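Local coordinates for thioredoxin (Bacillus cereus, PDB 4EUY), which is a thioredoxin-like protein that probably takes part in thiol-disulfide exchange, although its function has not been established, at residues 21-26 and 76-81. Sequence-based numbering, arbitrary orientation.
Sequences VLLFIK and LLFYNG
Leu22 and Leu77 face each other as an antiparallel non-hydrogen-bonded pair, their CA atoms 4.4 Å apart, and their side chains meet obliquely on the same face of the sheet. The touching is done by one branch of Leu77: CG stands anti to the backbone N (chi1 -157°), and chi2 of 54° turns CD1 towards strand 20-27, 3.4 Å from Leu22 CB. The same methyl also lies close to the carbonyl O of Val21. Leu22 presents its CB to this methyl, and this face continues beneath helix 31-45, where Leu22 packs on Val40.

On the other face, Leu23 and Phe78 cross diagonally. Both methyls of Leu23 come up to the CD2 and CE2 atoms of the Phe78 ring, CD1 obliquely and 4.1 Å from CD2 of the ring, and CD2 of Leu23 reaching the adjacent CE2. Next to this pair, Leu76 meets Leu23 through their CB atoms at 4.2 Å.

The two strands are the central pair of a mixed sheet ordered 50-57, 20-27, 74-79, 82-88, the arrangement of a thioredoxin fold, in which strand 20-27 leads into the CxxC disulfide Cys30-Cys33 at the start of helix 31-45. Strand 20-27 runs parallel to 50-57, with Leu22 and Phe24 hydrogen-bonded to it through their backbones, and antiparallel to 74-79.

Two reciprocal pairs of backbone hydrogen bonds flank the Leu22-Leu77 pair. Val21 and Phe78 exchange one pair, with Phe78 N donating to Val21 O at 2.8 Å; Leu23 and Leu76 exchange the other, including Leu23 N to Leu76 O at 2.7 Å. Between them, Leu22 CA supplies a CA-H...O contact to Leu76 O.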
ATOM      1  N   VAL A  21       7.083   2.206   3.785  1.00 98.25           N
ATOM      2  CA  VAL A  21       6.010   2.942   3.105  1.00 87.36           C
ATOM      3  C   VAL A  21       5.185   2.058   2.211  1.00 77.06           C
ATOM      4  O   VAL A  21       5.698   1.174   1.572  1.00 76.72           O
ATOM      5  CB  VAL A  21       6.616   3.942   2.142  1.00 89.19           C
ATOM      6  CG1 VAL A  21       5.532   4.647   1.328  1.00 85.41           C
ATOM      7  CG2 VAL A  21       7.480   4.896   2.929  1.00 93.07           C
ATOM      8  N   LEU A  22       3.910   2.341   2.128  1.00 71.01           N
ATOM      9  CA  LEU A  22       3.010   1.442   1.483  1.00 71.34           C
ATOM     10  C   LEU A  22       2.236   2.249   0.442  1.00 69.94           C
ATOM     11  O   LEU A  22       1.631   3.280   0.776  1.00 67.94           O
ATOM     12  CB  LEU A  22       2.080   0.822   2.542  1.00 69.91           C
ATOM     13  CG  LEU A  22       0.966  -0.036   1.944  1.00 68.59           C
ATOM     14  CD1 LEU A  22       0.150  -0.712   3.025  1.00 70.07           C
ATOM     15  CD2 LEU A  22       0.063   0.825   1.080  1.00 63.12           C
ATOM     16  N   LEU A  23       2.256   1.805  -0.815  1.00 68.77           N
ATOM     17  CA  LEU A  23       1.450   2.478  -1.839  1.00 67.94           C
ATOM     18  C   LEU A  23       0.221   1.712  -2.057  1.00 68.41           C
ATOM     19  O   LEU A  23       0.265   0.479  -2.233  1.00 70.21           O
ATOM     20  CB  LEU A  23       2.143   2.546  -3.164  1.00 71.37           C
ATOM     21  CG  LEU A  23       2.909   3.843  -3.289  1.00 75.09           C
ATOM     22  CD1 LEU A  23       3.937   3.911  -2.165  1.00 76.27           C
ATOM     23  CD2 LEU A  23       3.553   3.833  -4.665  1.00 75.82           C
ATOM     24  N   PHE A  24      -0.882   2.434  -2.020  1.00 66.51           N
ATOM     25  CA  PHE A  24      -2.158   1.851  -2.334  1.00 66.86           C
ATOM     26  C   PHE A  24      -2.596   2.535  -3.623  1.00 67.93           C
ATOM     27  O   PHE A  24      -2.809   3.790  -3.677  1.00 67.24           O
ATOM     28  CB  PHE A  24      -3.173   2.077  -1.215  1.00 67.20           C
ATOM     29  CG  PHE A  24      -4.448   1.324  -1.419  1.00 69.16           C
ATOM     30  CD1 PHE A  24      -4.690   0.146  -0.744  1.00 71.34           C
ATOM     31  CD2 PHE A  24      -5.385   1.764  -2.328  1.00 72.88           C
ATOM     32  CE1 PHE A  24      -5.858  -0.576  -0.966  1.00 74.09           C
ATOM     33  CE2 PHE A  24      -6.567   1.060  -2.539  1.00 77.55           C
ATOM     34  CZ  PHE A  24      -6.803  -0.119  -1.868  1.00 74.07           C
ATOM     35  N   ILE A  25      -2.728   1.724  -4.662  1.00 64.48           N
ATOM     36  CA  ILE A  25      -3.048   2.277  -5.978  1.00 70.03           C
ATOM     37  C   ILE A  25      -4.401   1.835  -6.414  1.00 70.57           C
ATOM     38  O   ILE A  25      -4.733   0.630  -6.323  1.00 66.87           O
ATOM     39  CB  ILE A  25      -2.031   1.834  -7.040  1.00 71.87           C
ATOM     40  CG1 ILE A  25      -0.597   2.154  -6.522  1.00 70.31           C
ATOM     41  CG2 ILE A  25      -2.353   2.511  -8.362  1.00 66.90           C
ATOM     42  CD1 ILE A  25       0.484   1.971  -7.558  1.00 68.08           C
ATOM     43  N   LYS A  26      -5.196   2.797  -6.867  1.00 73.37           N
ATOM     44  CA  LYS A  26      -6.565   2.477  -7.240  1.00 80.45           C
ATOM     45  C   LYS A  26      -7.006   3.258  -8.418  1.00 84.88           C
ATOM     46  O   LYS A  26      -6.311   4.153  -8.900  1.00 82.14           O
ATOM     47  CB  LYS A  26      -7.540   2.697  -6.088  1.00 87.27           C
ATOM     48  CG  LYS A  26      -7.259   3.926  -5.230  1.00 94.65           C
ATOM     49  CD  LYS A  26      -8.457   4.248  -4.333  1.00103.90           C
ATOM     50  CE  LYS A  26      -8.157   5.371  -3.339  1.00109.42           C
ATOM     51  NZ  LYS A  26      -9.390   5.778  -2.587  1.00117.82           N
ATOM     52  N   LEU A  76       1.814  -1.856  -2.636  1.00 70.04           N
ATOM     53  CA  LEU A  76       3.227  -2.079  -2.717  1.00 73.32           C
ATOM     54  C   LEU A  76       3.786  -1.666  -1.420  1.00 77.64           C
ATOM     55  O   LEU A  76       3.341  -0.668  -0.813  1.00 80.22           O
ATOM     56  CB  LEU A  76       3.842  -1.198  -3.790  1.00 72.86           C
ATOM     57  CG  LEU A  76       3.241  -1.523  -5.142  1.00 72.56           C
ATOM     58  CD1 LEU A  76       4.022  -0.840  -6.233  1.00 75.59           C
ATOM     59  CD2 LEU A  76       3.302  -3.020  -5.344  1.00 75.46           C
ATOM     60  N   LEU A  77       4.770  -2.415  -0.983  1.00 77.07           N
ATOM     61  CA  LEU A  77       5.416  -2.052   0.232  1.00 77.71           C
ATOM     62  C   LEU A  77       6.857  -1.819  -0.106  1.00 81.91           C
ATOM     63  O   LEU A  77       7.483  -2.661  -0.760  1.00 85.64           O
ATOM     64  CB  LEU A  77       5.258  -3.168   1.243  1.00 77.09           C
ATOM     65  CG  LEU A  77       5.398  -2.732   2.689  1.00 77.86           C
ATOM     66  CD1 LEU A  77       4.449  -1.581   2.980  1.00 80.32           C
ATOM     67  CD2 LEU A  77       5.105  -3.914   3.584  1.00 77.93           C
ATOM     68  N   PHE A  78       7.380  -0.687   0.346  1.00 81.24           N
ATOM     69  CA  PHE A  78       8.748  -0.326   0.105  1.00 85.16           C
ATOM     70  C   PHE A  78       9.526  -0.181   1.398  1.00 92.41           C
ATOM     71  O   PHE A  78       9.035   0.452   2.349  1.00 93.21           O
ATOM     72  CB  PHE A  78       8.759   0.993  -0.604  1.00 85.69           C
ATOM     73  CG  PHE A  78       8.288   0.910  -2.011  1.00 86.37           C
ATOM     74  CD1 PHE A  78       9.137   0.489  -3.006  1.00 91.76           C
ATOM     75  CD2 PHE A  78       6.998   1.243  -2.353  1.00 85.32           C
ATOM     76  CE1 PHE A  78       8.699   0.405  -4.321  1.00 90.02           C
ATOM     77  CE2 PHE A  78       6.561   1.163  -3.670  1.00 82.37           C
ATOM     78  CZ  PHE A  78       7.412   0.757  -4.655  1.00 81.91           C
ATOM     79  N   TYR A  79      10.728  -0.757   1.450  1.00 96.09           N
ATOM     80  CA  TYR A  79      11.591  -0.518   2.593  1.00105.22           C
ATOM     81  C   TYR A  79      12.817   0.170   2.127  1.00111.86           C
ATOM     82  O   TYR A  79      13.503  -0.339   1.259  1.00111.82           O
ATOM     83  CB  TYR A  79      12.003  -1.778   3.324  1.00111.83           C
ATOM     84  CG  TYR A  79      12.927  -1.480   4.492  1.00120.31           C
ATOM     85  CD1 TYR A  79      12.542  -0.602   5.502  1.00121.46           C
ATOM     86  CD2 TYR A  79      14.187  -2.074   4.577  1.00134.99           C
ATOM     87  CE1 TYR A  79      13.381  -0.318   6.564  1.00135.21           C
ATOM     88  CE2 TYR A  79      15.047  -1.805   5.640  1.00147.85           C
ATOM     89  CZ  TYR A  79      14.642  -0.924   6.634  1.00149.15           C
ATOM     90  OH  TYR A  79      15.492  -0.654   7.695  1.00157.94           O
ATOM     91  N   ASN A  80      13.096   1.321   2.734  1.00118.89           N
ATOM     92  CA  ASN A  80      14.155   2.211   2.288  1.00123.82           C
ATOM     93  C   ASN A  80      14.219   2.241   0.758  1.00118.65           C
ATOM     94  O   ASN A  80      15.280   2.155   0.172  1.00124.25           O
ATOM     95  CB  ASN A  80      15.510   1.795   2.902  1.00134.84           C
ATOM     96  CG  ASN A  80      15.659   2.222   4.352  1.00140.52           C
ATOM     97  OD1 ASN A  80      14.886   1.815   5.217  1.00143.04           O
ATOM     98  ND2 ASN A  80      16.662   3.042   4.625  1.00148.17           N
ATOM     99  N   GLY A  81      13.074   2.336   0.098  1.00114.19           N
ATOM    100  CA  GLY A  81      13.067   2.425  -1.364  1.00113.45           C
ATOM    101  C   GLY A  81      12.996   1.094  -2.104  1.00111.87           C
ATOM    102  O   GLY A  81      12.516   1.052  -3.247  1.00108.97           O
TER